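Local coordinates for fatty acid-binding protein TM_1468 (Thermotoga maritima, PDB 1VPV), which binds long-chain fatty acids such as palmitate and may play a role in lipid transport or fatty acid metabolism, at residues A[16-21]-A[84-89]; A[112-117]-A[125-130]. All blocks are in the same frame, centred on the assembly; numbering follows the deposited sequence.

Strand 15-20 opens the chain, which then runs through strand 35-43, helix 56-68 and strand 74-76 before interaction 1 closes the 62-residue excursion by setting helix 80-92 against that first strand. Strand 97-102 follows, and interaction 2 closes a much shorter loop of seven residues between helix 110-118 and strand 125-129. The two lie in series, neither nested nor crossed, on one sheet in which strand 97-102 separates strands 15-20 and 125-129. Tyr87 joins them: its OH lies 2.8 Å from Ala114 O, a probable hydrogen bond.

Interaction 1. Residues A[16-21]-A[84-89]; sequences KILVDS and KKRYLK
Leu18 meets helix 80-92 with a fork of two methyls, each directed at a different side chain of consecutive helical residues, Arg86 and Tyr87. Here one leucine on a strand serves two successive helix positions. With CG anti to the backbone N (chi1 180°), the leucine extends from the sheet toward the helix. One branch, CD2, approaches Tyr87 CE1 at 4.3 Å, coming obliquely to the ring. The other, CD1, lies 4.5 Å from the methylene carbon CD of Arg86, the arginine atom closest to the leucine. Both approaches are loose van der Waals contacts, and the backbones stay well apart, Leu18 CA and Arg86 CA being 9.0 Å from each other.

The two helical residues arrive differently. Arg86 starts toward the strand, and its guanidinium continues to a salt bridge with Asp36 on strand 35-43, which probably helps hold the side chain in place beside Leu18. Tyr87 starts away from the strand, but its ring swings back, while its hydroxyl bonds to the backbone carbonyl of Ala114 on helix 110-118. Phe83 and Tyr90 of the same helix as Tyr87 also touch Leu18. At the N-terminal end of the strand segment, Lys16 forms a salt bridge with Asp34.

This is helix-on-sheet packing of an alpha/beta fold: a buried leucine on a strand flanked by two parallel neighbours, 35-43 and 97-102, roofed by a helix in the Dak1/DegV-like fold.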
loop_
_atom_site.group_PDB
_atom_site.type_symbol
_atom_site.label_atom_id
_atom_site.label_comp_id
_atom_site.label_asym_id
_atom_site.label_seq_id
_atom_site.Cartn_x
_atom_site.Cartn_y
_atom_site.Cartn_z
ATOM N N LYS A 16 18.674 5.655 -0.609
ATOM C CA LYS A 16 17.362 6.131 -0.143
ATOM C C LYS A 16 16.273 5.263 -0.732
ATOM O O LYS A 16 16.349 4.892 -1.907
ATOM C CB LYS A 16 17.089 7.551 -0.621
ATOM C CG LYS A 16 15.859 8.175 0.028
ATOM C CD LYS A 16 16.229 8.754 1.403
ATOM C CE LYS A 16 15.032 8.862 2.299
ATOM N NZ LYS A 16 15.469 9.392 3.604
ATOM N N ILE A 17 15.252 4.965 0.065
ATOM C CA ILE A 17 14.089 4.268 -0.448
ATOM C C ILE A 17 12.924 5.252 -0.388
ATOM O O ILE A 17 12.670 5.875 0.634
ATOM C CB ILE A 17 13.775 3.007 0.361
ATOM C CG1 ILE A 17 14.881 1.979 0.171
ATOM C CG2 ILE A 17 12.420 2.414 -0.050
ATOM C CD1 ILE A 17 14.810 0.768 1.131
ATOM N N LEU A 18 12.229 5.401 -1.503
ATOM C CA LEU A 18 11.057 6.250 -1.557
ATOM C C LEU A 18 9.837 5.406 -1.924
ATOM O O LEU A 18 9.877 4.634 -2.885
ATOM C CB LEU A 18 11.273 7.332 -2.608
ATOM C CG LEU A 18 10.125 8.308 -2.801
ATOM C CD1 LEU A 18 9.983 9.202 -1.604
ATOM C CD2 LEU A 18 10.411 9.120 -4.060
ATOM N N VAL A 19 8.765 5.516 -1.154
ATOM C CA VAL A 19 7.451 4.989 -1.619
ATOM C C VAL A 19 6.538 6.205 -1.783
ATOM O O VAL A 19 6.859 7.300 -1.338
ATOM C CB VAL A 19 6.828 3.959 -0.653
ATOM C CG1 VAL A 19 7.795 2.757 -0.420
ATOM C CG2 VAL A 19 6.453 4.613 0.692
ATOM N N ASP A 20 5.413 6.010 -2.444
ATOM C CA ASP A 20 4.407 7.031 -2.557
ATOM C C ASP A 20 3.397 6.900 -1.418
ATOM O O ASP A 20 3.388 5.888 -0.711
ATOM C CB ASP A 20 3.762 6.974 -3.930
ATOM C CG ASP A 20 2.934 5.724 -4.144
ATOM O OD1 ASP A 20 1.879 5.558 -3.457
ATOM O OD2 ASP A 20 3.337 4.934 -5.031
ATOM N N SER A 21 2.572 7.937 -1.219
ATOM C CA SER A 21 1.674 7.978 -0.061
ATOM C C SER A 21 0.636 6.840 -0.047
ATOM O O SER A 21 0.124 6.475 1.009
ATOM C CB SER A 21 0.946 9.305 -0.000
ATOM O OG SER A 21 0.195 9.479 -1.173
ATOM N N LYS A 84 11.357 14.931 -9.154
ATOM C CA LYS A 84 12.665 15.556 -9.383
ATOM C C LYS A 84 13.178 16.207 -8.107
ATOM O O LYS A 84 14.324 16.016 -7.727
ATOM C CB LYS A 84 12.599 16.669 -10.444
ATOM C CG LYS A 84 13.025 16.302 -11.835
ATOM C CD LYS A 84 13.226 17.555 -12.708
ATOM C CE LYS A 84 14.474 18.388 -12.302
ATOM N NZ LYS A 84 14.845 19.470 -13.289
ATOM N N LYS A 85 12.331 16.997 -7.463
ATOM C CA LYS A 85 12.755 17.733 -6.269
ATOM C C LYS A 85 13.222 16.790 -5.163
ATOM O O LYS A 85 14.293 16.997 -4.605
ATOM C CB LYS A 85 11.671 18.710 -5.787
ATOM C CG LYS A 85 11.488 19.901 -6.752
ATOM C CD LYS A 85 10.494 20.959 -6.262
ATOM N N ARG A 86 12.451 15.756 -4.870
ATOM C CA ARG A 86 12.884 14.731 -3.916
ATOM C C ARG A 86 14.221 14.085 -4.313
ATOM O O ARG A 86 15.128 13.976 -3.467
ATOM C CB ARG A 86 11.833 13.624 -3.727
ATOM C CG ARG A 86 10.492 14.079 -3.190
ATOM C CD ARG A 86 10.237 13.644 -1.756
ATOM N NE ARG A 86 9.020 14.272 -1.212
ATOM C CZ ARG A 86 8.523 14.047 -0.001
ATOM N NH1 ARG A 86 9.109 13.198 0.823
ATOM N NH2 ARG A 86 7.420 14.661 0.387
ATOM N N TYR A 87 14.344 13.659 -5.570
ATOM C CA TYR A 87 15.582 13.000 -6.040
ATOM C C TYR A 87 16.809 13.877 -5.772
ATOM O O TYR A 87 17.827 13.411 -5.260
ATOM C CB TYR A 87 15.529 12.694 -7.551
ATOM C CG TYR A 87 14.455 11.704 -7.995
ATOM C CD1 TYR A 87 13.806 10.877 -7.088
ATOM C CD2 TYR A 87 14.117 11.572 -9.347
ATOM C CE1 TYR A 87 12.840 9.957 -7.508
ATOM C CE2 TYR A 87 13.162 10.641 -9.775
ATOM C CZ TYR A 87 12.522 9.851 -8.854
ATOM O OH TYR A 87 11.571 8.943 -9.270
ATOM N N LEU A 88 16.688 15.149 -6.140
ATOM C CA LEU A 88 17.737 16.132 -5.951
ATOM C C LEU A 88 18.033 16.392 -4.488
ATOM O O LEU A 88 19.197 16.579 -4.131
ATOM C CB LEU A 88 17.367 17.447 -6.612
ATOM C CG LEU A 88 17.317 17.362 -8.126
ATOM C CD1 LEU A 88 16.772 18.678 -8.668
ATOM C CD2 LEU A 88 18.705 17.052 -8.731
ATOM N N LYS A 89 17.002 16.402 -3.645
ATOM C CA LYS A 89 17.223 16.546 -2.215
ATOM C C LYS A 89 18.051 15.383 -1.677
ATOM O O LYS A 89 18.958 15.590 -0.872
ATOM C CB LYS A 89 15.910 16.677 -1.459
ATOM C CG LYS A 89 16.038 16.633 0.071
ATOM C CD LYS A 89 14.626 16.720 0.695
ATOM C CE LYS A 89 14.353 15.623 1.723
ATOM N NZ LYS A 89 15.145 15.820 2.962
#

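Interaction 2. Residues A[112-117]-A[125-130]; sequences NSAVLA and VYVVDT
In the beta-alpha-beta unit made of strand 97-102, helix 110-118 and strand 125-129, the helix rests on the second strand where Ala114 and Val115 meet Val127. With an alanine and two valines at the interface the backbones come close, Val115 CA lying 6.3 Å from Val127 CA. Val127 points toward the helix, and its CG1, anti to its own backbone N (chi1 -168°), lies 3.9 Å from Ala114 CB. Val115 CG2 lies against the branch point and both methyls of Val127, at 3.9 Å from Val127 CB and 4.0 Å from Val127 CG2, with Val127 CG1 only slightly farther. The two valine side chains cross obliquely. The side-chain contacts are apolar. Replacing Val127 by an alanine would probably open a gap beneath the helix, leaving Ala114 CB and Val115 CG2 without their methyl partners.

The bound palmitate is about 11 Å from the side chain of Ala114, so that side chain does not touch the ligand. Phe83 of helix 80-92 flanks Ala114, Tyr111 adds to the cover over Val127, and strand 97-102 pairs in parallel with strand 125-129, whose Tyr126 and Val128 pack on helix 154-166.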
loop_
_atom_site.group_PDB
_atom_site.type_symbol
_atom_site.label_atom_id
_atom_site.label_comp_id
_atom_site.label_asym_id
_atom_site.label_seq_id
_atom_site.Cartn_x
_atom_site.Cartn_y
_atom_site.Cartn_z
ATOM N N ASN A 112 4.707 6.312 -13.869
ATOM C CA ASN A 112 5.147 7.069 -15.029
ATOM C C ASN A 112 5.903 8.322 -14.627
ATOM O O ASN A 112 6.988 8.553 -15.149
ATOM C CB ASN A 112 4.000 7.373 -15.997
ATOM C CG ASN A 112 3.672 6.173 -16.901
ATOM O OD1 ASN A 112 4.401 5.167 -16.913
ATOM N ND2 ASN A 112 2.572 6.271 -17.650
ATOM N N SER A 113 5.356 9.082 -13.680
ATOM C CA SER A 113 5.976 10.322 -13.219
ATOM C C SER A 113 7.380 10.076 -12.673
ATOM O O SER A 113 8.350 10.778 -13.032
ATOM C CB SER A 113 5.141 10.976 -12.134
ATOM O OG SER A 113 4.060 11.657 -12.676
ATOM N N ALA A 114 7.467 9.057 -11.830
ATOM C CA ALA A 114 8.708 8.698 -11.159
ATOM C C ALA A 114 9.780 8.353 -12.162
ATOM O O ALA A 114 10.931 8.745 -11.987
ATOM C CB ALA A 114 8.482 7.517 -10.209
ATOM N N VAL A 115 9.398 7.633 -13.216
ATOM C CA VAL A 115 10.343 7.199 -14.248
ATOM C C VAL A 115 10.775 8.366 -15.076
ATOM O O VAL A 115 11.951 8.472 -15.418
ATOM C CB VAL A 115 9.773 6.075 -15.182
ATOM C CG1 VAL A 115 10.680 5.834 -16.388
ATOM C CG2 VAL A 115 9.640 4.796 -14.425
ATOM N N LEU A 116 9.830 9.241 -15.409
ATOM C CA LEU A 116 10.172 10.416 -16.210
ATOM C C LEU A 116 11.118 11.298 -15.402
ATOM O O LEU A 116 12.095 11.835 -15.941
ATOM C CB LEU A 116 8.928 11.186 -16.659
ATOM C CG LEU A 116 8.013 10.466 -17.669
ATOM C CD1 LEU A 116 6.680 11.199 -17.853
ATOM C CD2 LEU A 116 8.694 10.312 -18.997
ATOM N N ALA A 117 10.848 11.412 -14.095
ATOM C CA ALA A 117 11.670 12.276 -13.243
ATOM C C ALA A 117 13.100 11.727 -13.195
ATOM O O ALA A 117 14.042 12.498 -13.167
ATOM C CB ALA A 117 11.080 12.394 -11.881
ATOM N N VAL A 125 18.454 6.447 -10.282
ATOM C CA VAL A 125 17.170 6.202 -9.638
ATOM C C VAL A 125 16.608 4.974 -10.277
ATOM O O VAL A 125 16.466 4.913 -11.484
ATOM C CB VAL A 125 16.205 7.366 -9.861
ATOM C CG1 VAL A 125 14.810 7.039 -9.314
ATOM C CG2 VAL A 125 16.757 8.661 -9.234
ATOM N N TYR A 126 16.312 3.974 -9.471
ATOM C CA TYR A 126 15.712 2.747 -9.957
ATOM C C TYR A 126 14.260 2.695 -9.515
ATOM O O TYR A 126 13.972 2.760 -8.333
ATOM C CB TYR A 126 16.482 1.579 -9.401
ATOM C CG TYR A 126 17.881 1.510 -9.938
ATOM C CD1 TYR A 126 18.170 0.793 -11.088
ATOM C CD2 TYR A 126 18.928 2.139 -9.281
ATOM C CE1 TYR A 126 19.472 0.714 -11.575
ATOM C CE2 TYR A 126 20.219 2.066 -9.757
ATOM C CZ TYR A 126 20.486 1.361 -10.906
ATOM O OH TYR A 126 21.774 1.311 -11.395
ATOM N N VAL A 127 13.347 2.591 -10.469
ATOM C CA VAL A 127 11.941 2.643 -10.163
ATOM C C VAL A 127 11.312 1.288 -10.349
ATOM O O VAL A 127 11.380 0.738 -11.421
ATOM C CB VAL A 127 11.191 3.627 -11.063
ATOM C CG1 VAL A 127 9.765 3.858 -10.484
ATOM C CG2 VAL A 127 11.939 4.940 -11.177
ATOM N N VAL A 128 10.704 0.771 -9.288
ATOM C CA VAL A 128 10.058 -0.531 -9.314
ATOM C C VAL A 128 8.547 -0.378 -9.271
ATOM O O VAL A 128 7.985 0.242 -8.321
ATOM C CB VAL A 128 10.510 -1.401 -8.130
ATOM C CG1 VAL A 128 9.793 -2.754 -8.139
ATOM C CG2 VAL A 128 11.985 -1.625 -8.220
ATOM N N ASP A 129 7.912 -0.895 -10.327
ATOM C CA ASP A 129 6.455 -1.058 -10.425
ATOM C C ASP A 129 6.034 -2.251 -9.564
ATOM O O ASP A 129 6.063 -3.370 -10.036
ATOM C CB ASP A 129 6.014 -1.309 -11.891
ATOM C CG ASP A 129 4.455 -1.344 -12.055
ATOM O OD1 ASP A 129 3.741 -1.191 -11.037
ATOM O OD2 ASP A 129 3.931 -1.505 -13.194
ATOM N N THR A 130 5.597 -2.017 -8.330
ATOM C CA THR A 130 5.280 -3.114 -7.432
ATOM C C THR A 130 4.061 -3.930 -7.840
ATOM O O THR A 130 3.867 -5.006 -7.295
ATOM C CB THR A 130 4.951 -2.633 -6.013
ATOM O OG1 THR A 130 3.822 -1.772 -6.076
ATOM C CG2 THR A 130 6.107 -1.913 -5.411
#